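Local coordinates for protein nucleocapsid (Crimean-congo hemorrhagic fever virus, PDB 4AKL) that binds single- and double-stranded RNA, probably packages the viral genome, and probably also cuts double-stranded DNA without regard to sequence, at residues L93-D107 with F308-P321. Numbering follows the deposited sequence.
Sequences LEWFEKNTGTIKSWD and FSSYYWLYKAGVTP
F96 pushes its ring into the flank of helix 306-316, where F308, Y311, Y312 and Y315 receive it. Its CB makes a CH-pi contact over the Y315 ring, 3.4 Å from CB to the Y315 centroid. The two rings are nearly parallel (20°) but so far offset that CB, rather than the F96 ring, lies over Y315. Farther out, F96 CZ reaches F308 CE1 at 3.5 Å. The CA of Y312 lies over one F96 face; CE3 of neighbouring W95 lies over the centre of the opposite face.

Y312 has its CG anti to the backbone N, which swings the ring out from the helix toward W106 and D107. The indole edge points at the phenol face in a T-shaped pair, planes 67° apart, while K316 CG lies against the opposite face. Y312 OH donates to D107 OD1 at 2.7 Å, and OD1 accepts on its anti lone pair. K316, bent at chi2 and chi3, brings NZ 2.8 Å from D107 OD1, above the carboxylate plane, as a salt bridge. N125 of helix 120-136 takes the indole N-H of W106.

L93 splits its branches: CD2 meets L314 CB (3.5 Å) and the Y315 backbone N, CD1 lies by V319 O and P321 CD. Segments 93-98 and 308-316 cross at -72°, and helix 104-107 joins through W106 and D107. Two donors grip OD1 of buried D107, which would probably keep its carboxylate ionised.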
ATOM      1  N   LEU A  93       1.093  -6.698  17.371  1.00 37.03           N
ATOM      2  CA  LEU A  93       2.504  -7.143  17.556  1.00 36.84           C
ATOM      3  C   LEU A  93       2.567  -8.646  17.691  1.00 38.71           C
ATOM      4  O   LEU A  93       3.419  -9.332  17.033  1.00 38.64           O
ATOM      5  CB  LEU A  93       3.127  -6.483  18.775  1.00 36.38           C
ATOM      6  CG  LEU A  93       3.458  -5.014  18.614  1.00 34.92           C
ATOM      7  CD1 LEU A  93       3.742  -4.443  19.979  1.00 35.00           C
ATOM      8  CD2 LEU A  93       4.647  -4.758  17.586  1.00 34.58           C
ATOM      9  N   GLU A  94       1.677  -9.199  18.516  1.00 40.50           N
ATOM     10  CA  GLU A  94       1.677 -10.677  18.706  1.00 42.45           C
ATOM     11  C   GLU A  94       1.485 -11.404  17.371  1.00 42.09           C
ATOM     12  O   GLU A  94       2.082 -12.453  17.138  1.00 42.02           O
ATOM     13  CB  GLU A  94       0.645 -11.113  19.754  1.00 44.54           C
ATOM     14  CG  GLU A  94       0.644 -12.640  20.196  1.00 49.04           C
ATOM     15  CD  GLU A  94       2.005 -13.201  20.786  1.00 52.01           C
ATOM     16  OE1 GLU A  94       2.990 -12.451  21.018  1.00 51.52           O
ATOM     17  OE2 GLU A  94       2.062 -14.435  21.000  1.00 56.85           O
ATOM     18  N   TRP A  95       0.700 -10.825  16.467  1.00 41.35           N
ATOM     19  CA  TRP A  95       0.450 -11.503  15.195  1.00 41.15           C
ATOM     20  C   TRP A  95       1.775 -11.929  14.467  1.00 41.20           C
ATOM     21  O   TRP A  95       1.863 -13.039  13.953  1.00 42.26           O
ATOM     22  CB  TRP A  95      -0.424 -10.654  14.309  1.00 40.08           C
ATOM     23  CG  TRP A  95      -0.876 -11.356  13.041  1.00 39.55           C
ATOM     24  CD1 TRP A  95      -2.052 -12.009  12.855  1.00 40.19           C
ATOM     25  CD2 TRP A  95      -0.158 -11.457  11.800  1.00 37.68           C
ATOM     26  NE1 TRP A  95      -2.115 -12.529  11.566  1.00 40.72           N
ATOM     27  CE2 TRP A  95      -0.969 -12.194  10.896  1.00 38.64           C
ATOM     28  CE3 TRP A  95       1.094 -11.000  11.356  1.00 36.15           C
ATOM     29  CZ2 TRP A  95      -0.565 -12.490   9.577  1.00 37.96           C
ATOM     30  CZ3 TRP A  95       1.502 -11.308  10.025  1.00 35.14           C
ATOM     31  CH2 TRP A  95       0.673 -12.027   9.166  1.00 36.09           C
ATOM     32  N   PHE A  96       2.780 -11.051  14.440  1.00 40.22           N
ATOM     33  CA  PHE A  96       4.083 -11.364  13.807  1.00 40.33           C
ATOM     34  C   PHE A  96       4.792 -12.545  14.463  1.00 42.19           C
ATOM     35  O   PHE A  96       5.394 -13.361  13.786  1.00 42.36           O
ATOM     36  CB  PHE A  96       4.965 -10.081  13.740  1.00 38.82           C
ATOM     37  CG  PHE A  96       4.406  -9.092  12.796  1.00 37.33           C
ATOM     38  CD1 PHE A  96       4.643  -9.221  11.440  1.00 35.54           C
ATOM     39  CD2 PHE A  96       3.567  -8.064  13.249  1.00 35.85           C
ATOM     40  CE1 PHE A  96       4.089  -8.319  10.525  1.00 34.82           C
ATOM     41  CE2 PHE A  96       3.007  -7.168  12.346  1.00 35.27           C
ATOM     42  CZ  PHE A  96       3.268  -7.291  10.992  1.00 35.28           C
ATOM     43  N   GLU A  97       4.668 -12.637  15.777  1.00 44.44           N
ATOM     44  CA  GLU A  97       5.206 -13.751  16.547  1.00 47.13           C
ATOM     45  C   GLU A  97       4.526 -15.083  16.194  1.00 48.69           C
ATOM     46  O   GLU A  97       5.187 -16.117  16.105  1.00 49.68           O
ATOM     47  CB  GLU A  97       5.029 -13.469  18.043  1.00 48.49           C
ATOM     48  CG  GLU A  97       6.234 -13.863  18.875  1.00 52.29           C
ATOM     49  CD  GLU A  97       7.374 -12.916  18.651  1.00 53.95           C
ATOM     50  OE1 GLU A  97       7.257 -11.736  19.098  1.00 55.45           O
ATOM     51  OE2 GLU A  97       8.388 -13.349  18.029  1.00 56.93           O
ATOM     52  N   LYS A  98       3.207 -15.052  16.008  1.00 49.23           N
ATOM     53  CA  LYS A  98       2.419 -16.277  15.640  1.00 51.09           C
ATOM     54  C   LYS A  98       2.434 -16.621  14.135  1.00 50.56           C
ATOM     55  O   LYS A  98       2.024 -17.719  13.770  1.00 51.84           O
ATOM     56  CB  LYS A  98       0.943 -16.140  16.078  1.00 51.98           C
ATOM     57  CG  LYS A  98       0.746 -16.074  17.579  1.00 54.27           C
ATOM     58  CD  LYS A  98      -0.564 -15.332  17.991  1.00 56.28           C
ATOM     59  CE  LYS A  98      -1.818 -16.088  17.578  1.00 59.02           C
ATOM     60  NZ  LYS A  98      -3.046 -15.530  18.240  1.00 60.09           N
ATOM     61  N   ASN A  99       2.885 -15.694  13.275  1.00 49.04           N
ATOM     62  CA  ASN A  99       2.796 -15.868  11.783  1.00 48.94           C
ATOM     63  C   ASN A  99       4.093 -15.710  11.021  1.00 48.34           C
ATOM     64  O   ASN A  99       4.095 -15.521   9.794  1.00 47.71           O
ATOM     65  CB  ASN A  99       1.755 -14.920  11.208  1.00 48.00           C
ATOM     66  CG  ASN A  99       0.370 -15.354  11.519  1.00 49.43           C
ATOM     67  OD1 ASN A  99      -0.162 -16.268  10.866  1.00 52.78           O
ATOM     68  ND2 ASN A  99      -0.236 -14.732  12.513  1.00 45.47           N
ATOM     69  N   THR A 100       5.188 -15.818  11.759  1.00 48.76           N
ATOM     70  CA  THR A 100       6.548 -15.664  11.243  1.00 48.83           C
ATOM     71  C   THR A 100       6.783 -16.530  10.016  1.00 49.44           C
ATOM     72  O   THR A 100       7.450 -16.117   9.059  1.00 48.64           O
ATOM     73  CB  THR A 100       7.587 -16.029  12.378  1.00 49.98           C
ATOM     74  OG1 THR A 100       7.512 -15.062  13.469  1.00 49.99           O
ATOM     75  CG2 THR A 100       8.990 -16.042  11.832  1.00 50.91           C
ATOM     76  N   GLY A 101       6.220 -17.746  10.039  1.00 50.72           N
ATOM     77  CA  GLY A 101       6.369 -18.667   8.946  1.00 51.40           C
ATOM     78  C   GLY A 101       5.742 -18.189   7.658  1.00 50.84           C
ATOM     79  O   GLY A 101       6.278 -18.470   6.598  1.00 51.99           O
ATOM     80  N   THR A 102       4.627 -17.471   7.718  1.00 49.70           N
ATOM     81  CA  THR A 102       3.921 -17.060   6.492  1.00 49.51           C
ATOM     82  C   THR A 102       4.513 -15.836   5.753  1.00 47.18           C
ATOM     83  O   THR A 102       4.214 -15.631   4.582  1.00 47.09           O
ATOM     84  CB  THR A 102       2.389 -16.780   6.745  1.00 49.88           C
ATOM     85  OG1 THR A 102       2.198 -16.360   8.084  1.00 50.25           O
ATOM     86  CG2 THR A 102       1.553 -18.008   6.515  1.00 52.79           C
ATOM     87  N   ILE A 103       5.329 -15.032   6.450  1.00 45.56           N
ATOM     88  CA  ILE A 103       5.927 -13.835   5.894  1.00 43.30           C
ATOM     89  C   ILE A 103       7.427 -13.939   5.661  1.00 42.82           C
ATOM     90  O   ILE A 103       8.064 -12.969   5.296  1.00 41.63           O
ATOM     91  CB  ILE A 103       5.622 -12.648   6.779  1.00 42.19           C
ATOM     92  CG1 ILE A 103       6.443 -12.649   8.078  1.00 41.79           C
ATOM     93  CG2 ILE A 103       4.099 -12.625   7.080  1.00 42.00           C
ATOM     94  CD1 ILE A 103       6.443 -11.292   8.790  1.00 41.95           C
ATOM     95  N   LYS A 104       7.984 -15.133   5.846  1.00 43.83           N
ATOM     96  CA  LYS A 104       9.416 -15.352   5.760  1.00 43.78           C
ATOM     97  C   LYS A 104      10.023 -14.929   4.396  1.00 42.88           C
ATOM     98  O   LYS A 104      11.193 -14.576   4.329  1.00 41.60           O
ATOM     99  CB  LYS A 104       9.771 -16.839   6.107  1.00 46.10           C
ATOM    100  CG  LYS A 104       9.288 -17.873   5.120  1.00 49.62           C
ATOM    101  CD  LYS A 104      10.033 -19.262   5.219  1.00 55.02           C
ATOM    102  CE  LYS A 104       9.521 -20.180   6.359  1.00 57.77           C
ATOM    103  NZ  LYS A 104       9.499 -21.656   5.942  1.00 61.28           N
ATOM    104  N   SER A 105       9.217 -14.954   3.326  1.00 41.97           N
ATOM    105  CA  SER A 105       9.739 -14.661   1.977  1.00 41.72           C
ATOM    106  C   SER A 105      10.344 -13.246   1.855  1.00 39.69           C
ATOM    107  O   SER A 105      11.341 -13.043   1.134  1.00 39.25           O
ATOM    108  CB  SER A 105       8.676 -14.939   0.868  1.00 42.55           C
ATOM    109  OG  SER A 105       7.575 -14.064   0.938  1.00 40.85           O
ATOM    110  N   TRP A 106       9.744 -12.290   2.572  1.00 38.15           N
ATOM    111  CA  TRP A 106      10.263 -10.932   2.677  1.00 36.21           C
ATOM    112  C   TRP A 106      10.934 -10.630   4.010  1.00 35.91           C
ATOM    113  O   TRP A 106      11.967  -9.935   4.036  1.00 36.83           O
ATOM    114  CB  TRP A 106       9.155  -9.884   2.376  1.00 35.67           C
ATOM    115  CG  TRP A 106       7.789 -10.083   2.978  1.00 34.22           C
ATOM    116  CD1 TRP A 106       6.799 -10.908   2.523  1.00 35.75           C
ATOM    117  CD2 TRP A 106       7.265  -9.425   4.106  1.00 32.33           C
ATOM    118  NE1 TRP A 106       5.702 -10.819   3.309  1.00 34.55           N
ATOM    119  CE2 TRP A 106       5.949  -9.905   4.293  1.00 33.25           C
ATOM    120  CE3 TRP A 106       7.769  -8.479   4.984  1.00 31.36           C
ATOM    121  CZ2 TRP A 106       5.137  -9.471   5.319  1.00 32.23           C
ATOM    122  CZ3 TRP A 106       6.969  -8.053   6.021  1.00 30.70           C
ATOM    123  CH2 TRP A 106       5.655  -8.537   6.169  1.00 31.06           C
ATOM    124  N   ASP A 107      10.379 -11.118   5.119  1.00 35.66           N
ATOM    125  CA  ASP A 107      10.924 -10.833   6.460  1.00 35.15           C
ATOM    126  C   ASP A 107      12.354 -11.371   6.660  1.00 35.41           C
ATOM    127  O   ASP A 107      13.222 -10.649   7.166  1.00 34.63           O
ATOM    128  CB  ASP A 107       9.953 -11.356   7.556  1.00 35.09           C
ATOM    129  CG  ASP A 107      10.520 -11.240   8.988  1.00 36.33           C
ATOM    130  OD1 ASP A 107      10.890 -10.107   9.422  1.00 32.61           O
ATOM    131  OD2 ASP A 107      10.553 -12.312   9.696  1.00 37.56           O
ATOM    132  N   PHE A 308      -0.314  -2.001   8.420  1.00 29.11           N
ATOM    133  CA  PHE A 308       0.395  -3.276   8.480  1.00 28.92           C
ATOM    134  C   PHE A 308       1.893  -3.084   8.557  1.00 27.92           C
ATOM    135  O   PHE A 308       2.580  -3.671   9.429  1.00 26.92           O
ATOM    136  CB  PHE A 308       0.025  -4.170   7.289  1.00 28.83           C
ATOM    137  CG  PHE A 308       0.713  -5.501   7.294  1.00 29.74           C
ATOM    138  CD1 PHE A 308       0.460  -6.432   8.302  1.00 32.09           C
ATOM    139  CD2 PHE A 308       1.637  -5.820   6.334  1.00 29.88           C
ATOM    140  CE1 PHE A 308       1.077  -7.630   8.324  1.00 32.31           C
ATOM    141  CE2 PHE A 308       2.268  -6.997   6.335  1.00 31.23           C
ATOM    142  CZ  PHE A 308       2.003  -7.940   7.326  1.00 32.42           C
ATOM    143  N   SER A 309       2.408  -2.283   7.612  1.00 27.21           N
ATOM    144  CA  SER A 309       3.814  -2.010   7.552  1.00 26.17           C
ATOM    145  C   SER A 309       4.216  -1.307   8.834  1.00 25.87           C
ATOM    146  O   SER A 309       5.233  -1.614   9.389  1.00 25.79           O
ATOM    147  CB  SER A 309       4.181  -1.187   6.293  1.00 26.24           C
ATOM    148  OG  SER A 309       4.333  -1.980   5.119  1.00 26.46           O
ATOM    149  N   SER A 310       3.403  -0.396   9.343  1.00 25.63           N
ATOM    150  CA  SER A 310       3.788   0.247  10.578  1.00 26.30           C
ATOM    151  C   SER A 310       3.958  -0.720  11.775  1.00 26.68           C
ATOM    152  O   SER A 310       4.886  -0.539  12.585  1.00 25.61           O
ATOM    153  CB  SER A 310       2.861   1.438  10.902  1.00 26.39           C
ATOM    154  OG  SER A 310       3.104   2.516   9.932  1.00 25.51           O
ATOM    155  N   TYR A 311       3.083  -1.731  11.865  1.00 27.07           N
ATOM    156  CA  TYR A 311       3.152  -2.720  12.930  1.00 27.49           C
ATOM    157  C   TYR A 311       4.346  -3.680  12.704  1.00 27.84           C
ATOM    158  O   TYR A 311       5.008  -4.119  13.680  1.00 27.71           O
ATOM    159  CB  TYR A 311       1.817  -3.478  13.078  1.00 28.83           C
ATOM    160  CG  TYR A 311       0.955  -2.874  14.159  1.00 28.78           C
ATOM    161  CD1 TYR A 311       1.165  -3.188  15.473  1.00 29.38           C
ATOM    162  CD2 TYR A 311      -0.040  -1.954  13.866  1.00 28.87           C
ATOM    163  CE1 TYR A 311       0.387  -2.625  16.491  1.00 30.12           C
ATOM    164  CE2 TYR A 311      -0.813  -1.385  14.861  1.00 28.26           C
ATOM    165  CZ  TYR A 311      -0.594  -1.721  16.169  1.00 29.45           C
ATOM    166  OH  TYR A 311      -1.336  -1.132  17.128  1.00 30.90           O
ATOM    167  N   TYR A 312       4.633  -3.988  11.441  1.00 27.19           N
ATOM    168  CA  TYR A 312       5.782  -4.782  11.113  1.00 27.99           C
ATOM    169  C   TYR A 312       7.069  -4.095  11.635  1.00 27.73           C
ATOM    170  O   TYR A 312       7.967  -4.762  12.173  1.00 28.02           O
ATOM    171  CB  TYR A 312       5.857  -5.003   9.617  1.00 27.99           C
ATOM    172  CG  TYR A 312       7.083  -5.724   9.198  1.00 28.27           C
ATOM    173  CD1 TYR A 312       7.317  -7.028   9.620  1.00 28.72           C
ATOM    174  CD2 TYR A 312       8.029  -5.114   8.377  1.00 27.71           C
ATOM    175  CE1 TYR A 312       8.475  -7.722   9.238  1.00 29.12           C
ATOM    176  CE2 TYR A 312       9.216  -5.814   7.986  1.00 27.85           C
ATOM    177  CZ  TYR A 312       9.423  -7.097   8.412  1.00 29.77           C
ATOM    178  OH  TYR A 312      10.577  -7.783   8.044  1.00 31.67           O
ATOM    179  N   TRP A 313       7.150  -2.766  11.489  1.00 27.22           N
ATOM    180  CA  TRP A 313       8.353  -2.038  11.904  1.00 27.00           C
ATOM    181  C   TRP A 313       8.460  -2.015  13.406  1.00 27.41           C
ATOM    182  O   TRP A 313       9.562  -2.162  13.936  1.00 28.06           O
ATOM    183  CB  TRP A 313       8.422  -0.622  11.280  1.00 26.26           C
ATOM    184  CG  TRP A 313       8.558  -0.679   9.760  1.00 26.33           C
ATOM    185  CD1 TRP A 313       9.297  -1.601   9.024  1.00 28.01           C
ATOM    186  CD2 TRP A 313       7.925   0.161   8.815  1.00 23.79           C
ATOM    187  NE1 TRP A 313       9.172  -1.352   7.688  1.00 27.76           N
ATOM    188  CE2 TRP A 313       8.331  -0.272   7.526  1.00 25.78           C
ATOM    189  CE3 TRP A 313       7.068   1.259   8.924  1.00 24.95           C
ATOM    190  CZ2 TRP A 313       7.910   0.342   6.379  1.00 24.50           C
ATOM    191  CZ3 TRP A 313       6.641   1.865   7.784  1.00 24.94           C
ATOM    192  CH2 TRP A 313       7.059   1.410   6.515  1.00 26.42           C
ATOM    193  N   LEU A 314       7.338  -1.844  14.091  1.00 27.28           N
ATOM    194  CA  LEU A 314       7.338  -2.011  15.530  1.00 28.20           C
ATOM    195  C   LEU A 314       7.865  -3.387  15.934  1.00 29.55           C
ATOM    196  O   LEU A 314       8.763  -3.491  16.777  1.00 30.45           O
ATOM    197  CB  LEU A 314       5.962  -1.869  16.091  1.00 28.47           C
ATOM    198  CG  LEU A 314       5.218  -0.566  16.051  1.00 27.53           C
ATOM    199  CD1 LEU A 314       3.907  -0.780  16.843  1.00 23.65           C
ATOM    200  CD2 LEU A 314       6.057   0.611  16.624  1.00 24.90           C
ATOM    201  N   TYR A 315       7.334  -4.432  15.306  1.00 29.72           N
ATOM    202  CA  TYR A 315       7.795  -5.792  15.581  1.00 31.08           C
ATOM    203  C   TYR A 315       9.309  -5.906  15.338  1.00 31.34           C
ATOM    204  O   TYR A 315      10.039  -6.306  16.236  1.00 32.42           O
ATOM    205  CB  TYR A 315       6.955  -6.804  14.792  1.00 31.56           C
ATOM    206  CG  TYR A 315       7.597  -8.095  14.606  1.00 32.92           C
ATOM    207  CD1 TYR A 315       7.590  -9.065  15.630  1.00 35.51           C
ATOM    208  CD2 TYR A 315       8.215  -8.396  13.429  1.00 31.25           C
ATOM    209  CE1 TYR A 315       8.211 -10.327  15.423  1.00 36.29           C
ATOM    210  CE2 TYR A 315       8.839  -9.641  13.234  1.00 33.51           C
ATOM    211  CZ  TYR A 315       8.826 -10.587  14.231  1.00 34.66           C
ATOM    212  OH  TYR A 315       9.454 -11.812  13.998  1.00 35.23           O
ATOM    213  N   LYS A 316       9.781  -5.507  14.159  1.00 30.66           N
ATOM    214  CA  LYS A 316      11.197  -5.589  13.853  1.00 30.82           C
ATOM    215  C   LYS A 316      12.097  -4.790  14.776  1.00 30.64           C
ATOM    216  O   LYS A 316      13.194  -5.203  14.993  1.00 30.60           O
ATOM    217  CB  LYS A 316      11.497  -5.140  12.426  1.00 30.44           C
ATOM    218  CG  LYS A 316      10.985  -6.057  11.397  1.00 32.31           C
ATOM    219  CD  LYS A 316      11.619  -7.512  11.465  1.00 34.68           C
ATOM    220  CE  LYS A 316      12.922  -7.568  10.678  1.00 36.47           C
ATOM    221  NZ  LYS A 316      13.298  -8.977  10.398  1.00 37.85           N
ATOM    222  N   ALA A 317      11.614  -3.643  15.257  1.00 29.96           N
ATOM    223  CA  ALA A 317      12.336  -2.826  16.194  1.00 30.59           C
ATOM    224  C   ALA A 317      12.303  -3.355  17.638  1.00 31.62           C
ATOM    225  O   ALA A 317      12.922  -2.765  18.490  1.00 32.18           O
ATOM    226  CB  ALA A 317      11.834  -1.344  16.163  1.00 29.69           C
ATOM    227  N   GLY A 318      11.596  -4.440  17.888  1.00 32.42           N
ATOM    228  CA  GLY A 318      11.516  -5.027  19.227  1.00 33.96           C
ATOM    229  C   GLY A 318      10.638  -4.227  20.149  1.00 34.16           C
ATOM    230  O   GLY A 318      10.864  -4.245  21.347  1.00 35.54           O
ATOM    231  N   VAL A 319       9.627  -3.527  19.605  1.00 33.19           N
ATOM    232  CA  VAL A 319       8.719  -2.736  20.426  1.00 33.38           C
ATOM    233  C   VAL A 319       7.705  -3.658  21.149  1.00 35.00           C
ATOM    234  O   VAL A 319       7.242  -4.619  20.591  1.00 35.12           O
ATOM    235  CB  VAL A 319       7.998  -1.675  19.602  1.00 32.45           C
ATOM    236  CG1 VAL A 319       6.994  -0.941  20.445  1.00 31.60           C
ATOM    237  CG2 VAL A 319       9.041  -0.704  18.953  1.00 30.06           C
ATOM    238  N   THR A 320       7.375  -3.344  22.396  1.00 36.30           N
ATOM    239  CA  THR A 320       6.440  -4.178  23.159  1.00 37.65           C
ATOM    240  C   THR A 320       5.237  -3.329  23.492  1.00 37.87           C
ATOM    241  O   THR A 320       5.280  -2.094  23.330  1.00 37.60           O
ATOM    242  CB  THR A 320       7.066  -4.702  24.447  1.00 39.04           C
ATOM    243  OG1 THR A 320       7.137  -3.641  25.418  1.00 40.06           O
ATOM    244  CG2 THR A 320       8.469  -5.304  24.184  1.00 38.27           C
ATOM    245  N   PRO A 321       4.148  -3.962  23.947  1.00 39.16           N
ATOM    246  CA  PRO A 321       3.034  -3.160  24.426  1.00 39.68           C
ATOM    247  C   PRO A 321       3.488  -2.177  25.503  1.00 40.45           C
ATOM    248  O   PRO A 321       2.963  -1.062  25.571  1.00 40.03           O
ATOM    249  CB  PRO A 321       2.079  -4.209  24.984  1.00 41.21           C
ATOM    250  CG  PRO A 321       2.334  -5.397  24.084  1.00 41.16           C
ATOM    251  CD  PRO A 321       3.793  -5.391  23.843  1.00 39.87           C
TER